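Local coordinates for protein histidinol-phosphatase (Listeria monocytogenes serotype 4b str. H7858, PDB 6NLR) that probably hydrolyses histidinol phosphate to histidinol and phosphate in histidine biosynthesis, at a trinuclear centre of cobalt and manganese ions, at residues A[267-270]-A[271-275]; A[224-227]-A[228-232]; A[242-245]-A[246-250]; A[25-29]-A[30-34]. One frame throughout, in Å; residues are numbered along the deposited sequence.

Contact 1: residues A[267-270]-A[271-275]; sequences RGYS and TYCQK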
loop_
_atom_site.group_PDB
_atom_site.type_symbol
_atom_site.label_atom_id
_atom_site.label_comp_id
_atom_site.label_asym_id
_atom_site.label_seq_id
_atom_site.Cartn_x
_atom_site.Cartn_y
_atom_site.Cartn_z
ATOM N N ARG A 267 -7.253 11.461 7.620
ATOM C CA ARG A 267 -6.385 11.302 8.818
ATOM C C ARG A 267 -4.933 11.662 8.442
ATOM O O ARG A 267 -4.465 11.277 7.349
ATOM C CB ARG A 267 -6.510 9.889 9.404
ATOM C CG ARG A 267 -5.909 8.796 8.529
ATOM C CD ARG A 267 -6.179 7.436 9.142
ATOM N NE ARG A 267 -5.856 6.336 8.237
ATOM C CZ ARG A 267 -5.940 5.052 8.568
ATOM N NH1 ARG A 267 -6.281 4.700 9.799
ATOM N NH2 ARG A 267 -5.670 4.115 7.671
ATOM N N GLY A 268 -4.255 12.409 9.307
ATOM C CA GLY A 268 -2.835 12.778 9.147
ATOM C C GLY A 268 -2.597 13.711 7.947
ATOM O O GLY A 268 -1.412 13.922 7.568
ATOM N N TYR A 269 -3.635 14.342 7.391
ATOM C CA TYR A 269 -3.435 15.209 6.211
ATOM C C TYR A 269 -2.497 16.372 6.568
ATOM O O TYR A 269 -1.599 16.663 5.710
ATOM C CB TYR A 269 -4.731 15.716 5.594
ATOM C CG TYR A 269 -4.455 16.380 4.278
ATOM C CD1 TYR A 269 -4.233 15.613 3.156
ATOM C CD2 TYR A 269 -4.376 17.767 4.165
ATOM C CE1 TYR A 269 -3.978 16.185 1.929
ATOM C CE2 TYR A 269 -4.099 18.365 2.947
ATOM C CZ TYR A 269 -3.873 17.566 1.834
ATOM O OH TYR A 269 -3.589 18.136 0.630
ATOM N N SER A 270 -2.678 17.024 7.724
ATOM C CA SER A 270 -1.808 18.173 8.125
ATOM C C SER A 270 -0.364 17.679 8.222
ATOM O O SER A 270 0.541 18.454 7.868
ATOM C CB SER A 270 -2.206 18.866 9.416
ATOM O OG SER A 270 -1.259 19.927 9.748
ATOM N N THR A 271 -0.150 16.441 8.686
ATOM C CA THR A 271 1.204 15.862 8.870
ATOM C C THR A 271 1.845 15.690 7.496
ATOM O O THR A 271 3.048 15.976 7.399
ATOM C CB THR A 271 1.166 14.542 9.651
ATOM O OG1 THR A 271 0.680 14.865 10.955
ATOM C CG2 THR A 271 2.504 13.836 9.731
ATOM N N TYR A 272 1.061 15.296 6.493
ATOM C CA TYR A 272 1.540 15.184 5.094
ATOM C C TYR A 272 2.056 16.547 4.621
ATOM O O TYR A 272 3.182 16.621 4.134
ATOM C CB TYR A 272 0.444 14.614 4.190
ATOM C CG TYR A 272 0.556 14.957 2.726
ATOM C CD1 TYR A 272 1.485 14.324 1.925
ATOM C CD2 TYR A 272 -0.272 15.901 2.142
ATOM C CE1 TYR A 272 1.621 14.644 0.580
ATOM C CE2 TYR A 272 -0.171 16.214 0.796
ATOM C CZ TYR A 272 0.774 15.580 0.014
ATOM O OH TYR A 272 0.867 15.867 -1.312
ATOM N N CYS A 273 1.218 17.574 4.699
ATOM C CA CYS A 273 1.574 18.940 4.229
ATOM C C CYS A 273 2.868 19.396 4.905
ATOM O O CYS A 273 3.785 19.783 4.163
ATOM C CB CYS A 273 0.437 19.922 4.464
ATOM S SG CYS A 273 -1.010 19.372 3.531
ATOM N N GLN A 274 2.958 19.272 6.237
ATOM C CA GLN A 274 4.125 19.766 7.028
ATOM C C GLN A 274 5.363 18.928 6.689
ATOM O O GLN A 274 6.447 19.516 6.573
ATOM C CB GLN A 274 3.824 19.734 8.530
ATOM C CG GLN A 274 2.669 20.635 8.943
ATOM C CD GLN A 274 2.869 22.033 8.416
ATOM O OE1 GLN A 274 2.094 22.534 7.611
ATOM N NE2 GLN A 274 3.943 22.656 8.848
ATOM N N LYS A 275 5.214 17.603 6.535
ATOM C CA LYS A 275 6.379 16.682 6.374
ATOM C C LYS A 275 7.054 16.933 5.011
ATOM O O LYS A 275 8.272 16.711 4.919
ATOM C CB LYS A 275 5.981 15.209 6.549
ATOM C CG LYS A 275 7.139 14.280 6.876
ATOM C CD LYS A 275 6.748 12.974 7.559
ATOM C CE LYS A 275 6.496 13.072 9.049
ATOM N NZ LYS A 275 6.439 11.712 9.661
#
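In the first turn of helix 269-276, Tyr269 packs against Tyr272 and Cys273, residues three and four positions further along the same helix. CD2 of Tyr272 lies over one face of the Tyr269 ring, 3.7 Å from CE1 of Tyr269. The two side chains run side by side and point the same way, yet their ring planes are turned 48° apart, an oblique pairing. With CG roughly anti to its own backbone N in both tyrosines (chi1 -170° in Tyr269, 156° in Tyr272), the rings leave the backbone in a common direction. On the same side of the Tyr269 ring, SG of Cys273 approaches to 3.3 Å from CE2 of Tyr269, in a sulfur-aromatic contact that also comes in at a slant.

Gly268 is the N-cap of this helix, and its backbone has positive phi, a conformation that favours glycine. Its O accepts from Tyr272 N at 3.0 Å, and the following i to i+4 bonds run from Cys273 N to Tyr269 O at 3.1 Å and from Gln274 N to Ser270 O at 3.0 Å. Tyr269 O also lies in the plane of the Tyr272 ring, at its edge, with CB of Tyr272 3.3 Å away. On the outer surface of the helix, CG of Gln274, set beside its own backbone N, comes to 3.2 Å from Ser270 O. Farther out, Tyr255 meets Tyr269 edge-to-face and Phe223 does the same with Tyr272, setting this helix turn against strands 253-256 and 220-224.

Contact 2: residues A[224-227]-A[228-232]; sequences NTAG and LFKPL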
loop_
_atom_site.group_PDB
_atom_site.type_symbol
_atom_site.label_atom_id
_atom_site.label_comp_id
_atom_site.label_asym_id
_atom_site.label_seq_id
_atom_site.Cartn_x
_atom_site.Cartn_y
_atom_site.Cartn_z
ATOM N N ASN A 224 1.881 7.660 3.002
ATOM C CA ASN A 224 0.798 6.897 3.665
ATOM C C ASN A 224 0.767 7.226 5.173
ATOM O O ASN A 224 1.763 6.972 5.880
ATOM C CB ASN A 224 0.960 5.437 3.286
ATOM C CG ASN A 224 -0.181 4.556 3.737
ATOM O OD1 ASN A 224 -0.643 4.667 4.874
ATOM N ND2 ASN A 224 -0.624 3.686 2.839
ATOM N N THR A 225 -0.346 7.773 5.647
ATOM C CA THR A 225 -0.519 8.252 7.041
ATOM C C THR A 225 -1.109 7.172 7.947
ATOM O O THR A 225 -1.178 7.418 9.171
ATOM C CB THR A 225 -1.341 9.542 7.081
ATOM O OG1 THR A 225 -2.625 9.256 6.492
ATOM C CG2 THR A 225 -0.601 10.660 6.366
ATOM N N ALA A 226 -1.439 5.994 7.422
ATOM C CA ALA A 226 -2.080 4.918 8.221
ATOM C C ALA A 226 -1.215 4.570 9.444
ATOM O O ALA A 226 -1.780 4.273 10.486
ATOM C CB ALA A 226 -2.315 3.695 7.373
ATOM N N GLY A 227 0.110 4.580 9.294
ATOM C CA GLY A 227 1.060 4.194 10.351
ATOM C C GLY A 227 0.910 5.043 11.599
ATOM O O GLY A 227 1.162 4.504 12.717
ATOM N N LEU A 228 0.499 6.315 11.450
ATOM C CA LEU A 228 0.297 7.251 12.592
ATOM C C LEU A 228 -0.802 6.699 13.517
ATOM O O LEU A 228 -0.790 7.023 14.711
ATOM C CB LEU A 228 -0.084 8.643 12.064
ATOM C CG LEU A 228 0.977 9.379 11.242
ATOM C CD1 LEU A 228 0.402 10.680 10.693
ATOM C CD2 LEU A 228 2.250 9.627 12.058
ATOM N N PHE A 229 -1.742 5.914 12.980
ATOM C CA PHE A 229 -2.957 5.434 13.696
ATOM C C PHE A 229 -2.857 3.929 14.005
ATOM O O PHE A 229 -3.856 3.360 14.478
ATOM C CB PHE A 229 -4.181 5.848 12.873
ATOM C CG PHE A 229 -4.210 7.344 12.638
ATOM C CD1 PHE A 229 -4.752 8.194 13.590
ATOM C CD2 PHE A 229 -3.613 7.912 11.519
ATOM C CE1 PHE A 229 -4.741 9.570 13.413
ATOM C CE2 PHE A 229 -3.583 9.293 11.350
ATOM C CZ PHE A 229 -4.139 10.119 12.305
ATOM N N LYS A 230 -1.704 3.300 13.741
ATOM C CA LYS A 230 -1.440 1.892 14.147
ATOM C C LYS A 230 -0.744 1.922 15.504
ATOM O O LYS A 230 0.281 2.582 15.671
ATOM C CB LYS A 230 -0.622 1.128 13.100
ATOM C CG LYS A 230 -1.202 1.137 11.695
ATOM C CD LYS A 230 -2.627 0.622 11.589
ATOM C CE LYS A 230 -3.127 0.689 10.155
ATOM N NZ LYS A 230 -4.530 0.233 10.004
ATOM N N PRO A 231 -1.281 1.197 16.507
ATOM C CA PRO A 231 -0.801 1.336 17.883
ATOM C C PRO A 231 0.683 0.967 18.092
ATOM O O PRO A 231 1.248 1.492 19.045
ATOM C CB PRO A 231 -1.745 0.419 18.693
ATOM C CG PRO A 231 -2.304 -0.575 17.673
ATOM C CD PRO A 231 -2.348 0.188 16.362
ATOM N N LEU A 232 1.298 0.127 17.234
ATOM C CA LEU A 232 2.729 -0.294 17.412
ATOM C C LEU A 232 3.637 0.331 16.334
ATOM O O LEU A 232 4.889 -0.034 16.284
ATOM C CB LEU A 232 2.827 -1.829 17.444
ATOM C CG LEU A 232 2.031 -2.472 18.587
ATOM C CD1 LEU A 232 1.815 -3.954 18.382
ATOM C CD2 LEU A 232 2.690 -2.181 19.940
#
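Leu228 N donates to Thr225 O at 3.0 Å, and Phe229 N donates to Ala226 O at 3.0 Å, both i to i+3 bonds of a 3-10 turn. A third bond of this kind, Lys230 N to Gly227 O at 3.3 Å, is weak. Thr225 O also has carbon beside it: CB of Leu228 lies 3.3 Å from it, and the Phe229 ring turns an edge to it, with CD2 at 3.4 Å. CG of Lys230 approaches Ala226 O to 3.4 Å, and the bend at chi2 (-56°) folds the chain back so that its CE lies alongside CB of Ala226.

One layer out, Asn224 OD1 accepts from Ala226 N at 3.0 Å, in the plane of its own side-chain carbonyl. This ties the start of the turn to the end of strand 220-224. The other end of the amide, ND2, is hydrogen-bonded to OD2 of Asp258, a cobalt ligand, which makes Asn224 a second-shell residue of the metal centre; ND2 also reaches OD2 of Asp222. Thr225 OG1 is hydrogen-bonded to Arg267 O. The side chain of Lys230 comes within about 6 Å of a bound sulfate, consistent with a place beside the phosphate pocket. An Asx turn leading from a strand end into a short 3-10 segment thus borders the metal site of this PHP domain.

Contact 3: residues A[242-245]-A[246-250]; sequences IVTL and ASELQ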
loop_
_atom_site.group_PDB
_atom_site.type_symbol
_atom_site.label_atom_id
_atom_site.label_comp_id
_atom_site.label_asym_id
_atom_site.label_seq_id
_atom_site.Cartn_x
_atom_site.Cartn_y
_atom_site.Cartn_z
ATOM N N ILE A 242 13.412 9.787 4.830
ATOM C CA ILE A 242 13.211 9.223 3.467
ATOM C C ILE A 242 12.478 10.256 2.612
ATOM O O ILE A 242 12.893 10.454 1.454
ATOM C CB ILE A 242 12.475 7.883 3.520
ATOM C CG1 ILE A 242 13.172 6.861 4.430
ATOM C CG2 ILE A 242 12.201 7.358 2.113
ATOM C CD1 ILE A 242 14.642 6.715 4.239
ATOM N N VAL A 243 11.467 10.932 3.170
ATOM C CA VAL A 243 10.680 11.959 2.448
ATOM C C VAL A 243 11.640 13.034 1.920
ATOM O O VAL A 243 11.507 13.425 0.754
ATOM C CB VAL A 243 9.564 12.554 3.329
ATOM C CG1 VAL A 243 8.965 13.808 2.694
ATOM C CG2 VAL A 243 8.474 11.511 3.597
ATOM N N THR A 244 12.583 13.481 2.742
ATOM C CA THR A 244 13.569 14.532 2.395
ATOM C C THR A 244 14.458 14.059 1.235
ATOM O O THR A 244 14.604 14.820 0.291
ATOM C CB THR A 244 14.377 14.928 3.641
ATOM O OG1 THR A 244 13.396 15.415 4.558
ATOM C CG2 THR A 244 15.431 15.983 3.395
ATOM N N LEU A 245 15.037 12.865 1.307
ATOM C CA LEU A 245 15.835 12.294 0.188
ATOM C C LEU A 245 14.965 12.239 -1.077
ATOM O O LEU A 245 15.433 12.701 -2.128
ATOM C CB LEU A 245 16.371 10.911 0.547
ATOM C CG LEU A 245 17.391 10.884 1.685
ATOM C CD1 LEU A 245 17.702 9.459 2.114
ATOM C CD2 LEU A 245 18.660 11.646 1.323
ATOM N N ALA A 246 13.729 11.739 -0.978
ATOM C CA ALA A 246 12.844 11.577 -2.157
ATOM C C ALA A 246 12.565 12.960 -2.749
ATOM O O ALA A 246 12.696 13.119 -3.980
ATOM C CB ALA A 246 11.580 10.812 -1.821
ATOM N N SER A 247 12.250 13.958 -1.921
ATOM C CA SER A 247 11.958 15.342 -2.390
ATOM C C SER A 247 13.188 15.959 -3.066
ATOM O O SER A 247 13.010 16.619 -4.104
ATOM C CB SER A 247 11.433 16.204 -1.287
ATOM O OG SER A 247 10.197 15.656 -0.837
ATOM N N GLU A 248 14.377 15.759 -2.512
ATOM C CA GLU A 248 15.658 16.222 -3.113
ATOM C C GLU A 248 15.830 15.609 -4.514
ATOM O O GLU A 248 16.371 16.287 -5.382
ATOM C CB GLU A 248 16.843 15.841 -2.228
ATOM C CG GLU A 248 17.032 16.721 -1.010
ATOM C CD GLU A 248 18.138 16.248 -0.062
ATOM O OE1 GLU A 248 18.908 15.301 -0.436
ATOM O OE2 GLU A 248 18.255 16.839 1.046
ATOM N N LEU A 249 15.366 14.377 -4.744
ATOM C CA LEU A 249 15.404 13.729 -6.088
ATOM C C LEU A 249 14.190 14.157 -6.927
ATOM O O LEU A 249 14.048 13.672 -8.017
ATOM C CB LEU A 249 15.455 12.204 -5.902
ATOM C CG LEU A 249 16.766 11.672 -5.317
ATOM C CD1 LEU A 249 16.669 10.210 -4.948
ATOM C CD2 LEU A 249 17.913 11.871 -6.285
ATOM N N GLN A 250 13.326 15.018 -6.401
ATOM C CA GLN A 250 12.056 15.477 -7.027
ATOM C C GLN A 250 11.160 14.292 -7.389
ATOM O O GLN A 250 10.551 14.310 -8.438
ATOM C CB GLN A 250 12.385 16.348 -8.233
ATOM C CG GLN A 250 13.251 17.536 -7.864
ATOM C CD GLN A 250 13.646 18.197 -9.148
ATOM O OE1 GLN A 250 14.657 17.841 -9.734
ATOM N NE2 GLN A 250 12.794 19.082 -9.643
HETATM O O HOH W 1 18.165 12.404 -2.200
#
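Val243 O receives Ser247 N at 2.8 Å, and Ile242 O receives Ala246 N at 2.9 Å; Thr244 O and Leu245 O continue the i to i+4 series with Glu248 N and Leu249 N. OG of Ser247 also stands 3.0 Å from Val243 O, a position it reaches by lying beside its own backbone N (chi1 -63°). A water shares Leu245 O with Leu249 N: it donates to Leu245 O at 2.7 Å and, weakly, to Glu248 OE1. These bonds belong to helix 240-248, which links strands 220-224 and 253-256 in a beta-alpha-beta unit and ends in a Schellman motif, where Gln250 has positive phi and its N donates back to Ser247 O at 2.8 Å.

Over the outer surface, the extended Glu248 chain crosses Thr244 obliquely, OE2 of Glu248 lying 3.8 Å from CG2 of Thr244, while CG of Glu248 rests 3.3 Å from Thr244 O. OG1 of Thr244 is hydrogen-bonded to Lys240 O, one turn earlier. On the inner side, Val243 and Ala246 press on Phe253 of strand 253-256. Leu245 and Leu249 pack on Leu211 of helix 201-217, and Val243 and Ser247 meet Leu276 of the last helix.

Contact 4: residues A[25-29]-A[30-34]; sequences LKAIE and LDFDE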
loop_
_atom_site.group_PDB
_atom_site.type_symbol
_atom_site.label_atom_id
_atom_site.label_comp_id
_atom_site.label_asym_id
_atom_site.label_seq_id
_atom_site.Cartn_x
_atom_site.Cartn_y
_atom_site.Cartn_z
ATOM N N LEU A 25 -18.675 11.113 0.765
ATOM C CA LEU A 25 -19.387 12.284 1.338
ATOM C C LEU A 25 -18.499 12.932 2.408
ATOM O O LEU A 25 -18.465 14.182 2.483
ATOM C CB LEU A 25 -20.749 11.856 1.899
ATOM C CG LEU A 25 -21.853 11.621 0.860
ATOM C CD1 LEU A 25 -23.054 10.880 1.479
ATOM C CD2 LEU A 25 -22.307 12.953 0.248
ATOM N N LYS A 26 -17.794 12.135 3.210
ATOM C CA LYS A 26 -16.877 12.675 4.244
ATOM C C LYS A 26 -15.686 13.370 3.564
ATOM O O LYS A 26 -15.310 14.451 4.012
ATOM C CB LYS A 26 -16.383 11.578 5.189
ATOM C CG LYS A 26 -15.569 12.093 6.365
ATOM C CD LYS A 26 -16.377 12.871 7.342
ATOM C CE LYS A 26 -15.554 13.347 8.517
ATOM N NZ LYS A 26 -16.432 14.002 9.523
ATOM N N ALA A 27 -15.099 12.771 2.531
ATOM C CA ALA A 27 -13.986 13.396 1.779
ATOM C C ALA A 27 -14.445 14.762 1.251
ATOM O O ALA A 27 -13.662 15.728 1.367
ATOM C CB ALA A 27 -13.457 12.493 0.697
ATOM N N ILE A 28 -15.680 14.873 0.746
ATOM C CA ILE A 28 -16.196 16.164 0.192
ATOM C C ILE A 28 -16.317 17.166 1.347
ATOM O O ILE A 28 -15.906 18.305 1.181
ATOM C CB ILE A 28 -17.514 15.953 -0.563
ATOM C CG1 ILE A 28 -17.290 15.088 -1.810
ATOM C CG2 ILE A 28 -18.198 17.291 -0.880
ATOM C CD1 ILE A 28 -18.552 14.558 -2.438
ATOM N N GLU A 29 -16.837 16.746 2.495
ATOM C CA GLU A 29 -16.969 17.610 3.697
ATOM C C GLU A 29 -15.584 18.137 4.092
ATOM O O GLU A 29 -15.521 19.268 4.570
ATOM C CB GLU A 29 -17.628 16.809 4.820
ATOM C CG GLU A 29 -17.897 17.550 6.119
ATOM C CD GLU A 29 -18.248 16.586 7.254
ATOM O OE1 GLU A 29 -18.757 15.464 6.965
ATOM O OE2 GLU A 29 -17.990 16.925 8.423
ATOM N N LEU A 30 -14.519 17.351 3.934
ATOM C CA LEU A 30 -13.143 17.777 4.317
ATOM C C LEU A 30 -12.430 18.438 3.129
ATOM O O LEU A 30 -11.190 18.534 3.195
ATOM C CB LEU A 30 -12.349 16.562 4.828
ATOM C CG LEU A 30 -12.905 15.906 6.089
ATOM C CD1 LEU A 30 -11.979 14.817 6.604
ATOM C CD2 LEU A 30 -13.163 16.956 7.171
ATOM N N ASP A 31 -13.152 18.800 2.061
ATOM C CA ASP A 31 -12.621 19.630 0.940
ATOM C C ASP A 31 -11.607 18.867 0.075
ATOM O O ASP A 31 -10.774 19.527 -0.565
ATOM C CB ASP A 31 -11.964 20.911 1.467
ATOM C CG ASP A 31 -12.944 21.810 2.195
ATOM O OD1 ASP A 31 -14.026 22.079 1.620
ATOM O OD2 ASP A 31 -12.628 22.219 3.336
ATOM N N PHE A 32 -11.663 17.538 0.017
ATOM C CA PHE A 32 -10.868 16.787 -0.987
ATOM C C PHE A 32 -11.452 17.137 -2.358
ATOM O O PHE A 32 -12.666 17.216 -2.428
ATOM C CB PHE A 32 -10.857 15.287 -0.686
ATOM C CG PHE A 32 -9.882 14.942 0.408
ATOM C CD1 PHE A 32 -10.263 15.026 1.738
ATOM C CD2 PHE A 32 -8.564 14.630 0.105
ATOM C CE1 PHE A 32 -9.348 14.770 2.748
ATOM C CE2 PHE A 32 -7.649 14.368 1.113
ATOM C CZ PHE A 32 -8.042 14.433 2.432
ATOM N N ASP A 33 -10.636 17.377 -3.381
ATOM C CA ASP A 33 -11.167 17.543 -4.756
ATOM C C ASP A 33 -10.755 16.348 -5.624
ATOM O O ASP A 33 -11.270 16.247 -6.719
ATOM C CB ASP A 33 -10.776 18.890 -5.355
ATOM C CG ASP A 33 -9.352 19.270 -5.067
ATOM O OD1 ASP A 33 -8.478 18.476 -5.472
ATOM O OD2 ASP A 33 -9.143 20.317 -4.383
ATOM N N GLU A 34 -9.923 15.432 -5.132
ATOM C CA GLU A 34 -9.482 14.258 -5.923
ATOM C C GLU A 34 -9.296 13.066 -4.990
ATOM O O GLU A 34 -8.759 13.242 -3.883
ATOM C CB GLU A 34 -8.212 14.608 -6.673
ATOM C CG GLU A 34 -7.872 13.623 -7.746
ATOM C CD GLU A 34 -6.768 14.091 -8.676
ATOM O OE1 GLU A 34 -6.260 15.174 -8.448
ATOM O OE2 GLU A 34 -6.420 13.350 -9.608
#
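The Phe32 ring turns its edge to Ala27 O, which lies in the ring plane 3.5 Å from CD1 of Phe32. CB of Phe32 sits 4.1 Å from CB of Ala27. Lys2 makes a cation-pi contact with this ring. The other flat group here, the Glu29 carboxylate, forms a long, weak salt bridge within the helix, OE2 of Glu29 to NZ of Lys26 at 3.5 Å; CG of Glu29 is anti to its backbone N (chi1 -178°), which sends the extended chain out along the surface toward that lysine.

Beside the Phe32 ring edge the backbone closes helix 20-29 by a Schellman motif. Phe32 N donates to Ala27 O at 3.0 Å, and Asp31 N to Ile28 O at 2.9 Å. Asp31, with positive phi, is the C-prime residue that reverses the chain. Leu30 N still makes the helical bond to Lys26 O at 3.0 Å, with a weaker second one to Ala27 O, and the Leu30 side chain folds back so that its CG lies 3.5 Å from Lys26 O. From here the chain passes through Asp33 into strand 34-40, where Asp33 and Glu34 make backbone hydrogen bonds to Lys2.

Ala27 O is therefore gripped by one firm and one weak N-H, with a ring edge beside it. Since the C-terminal end of a helix carries a partial negative charge, the hydrogen bond from Lys2 NZ to Leu30 O would place a compensating positive charge close to the helix terminus.

In the fold
The chain order is contacts 4, 2, 3 and 1. Contact 1 touches all the others: its centre lies about 12 Å from that of contact 2 and about 16 Å from those of contacts 3 and 4. Contacts 3 and 4 are farthest apart, about 28 Å between centres. Contact 4 leads from helix 20-29 into strand 34-40 of the five-stranded sheet. Contacts 2 and 3 belong to the connection between strands 220-224 and 253-256 of the smaller parallel sheet. The last helix, carrying contact 1, lies between elements of the two sheets and packs on contacts of both, while contact 2 lies close to the metal centre, the Ala226 side chain being about 7 Å from the cobalt ion.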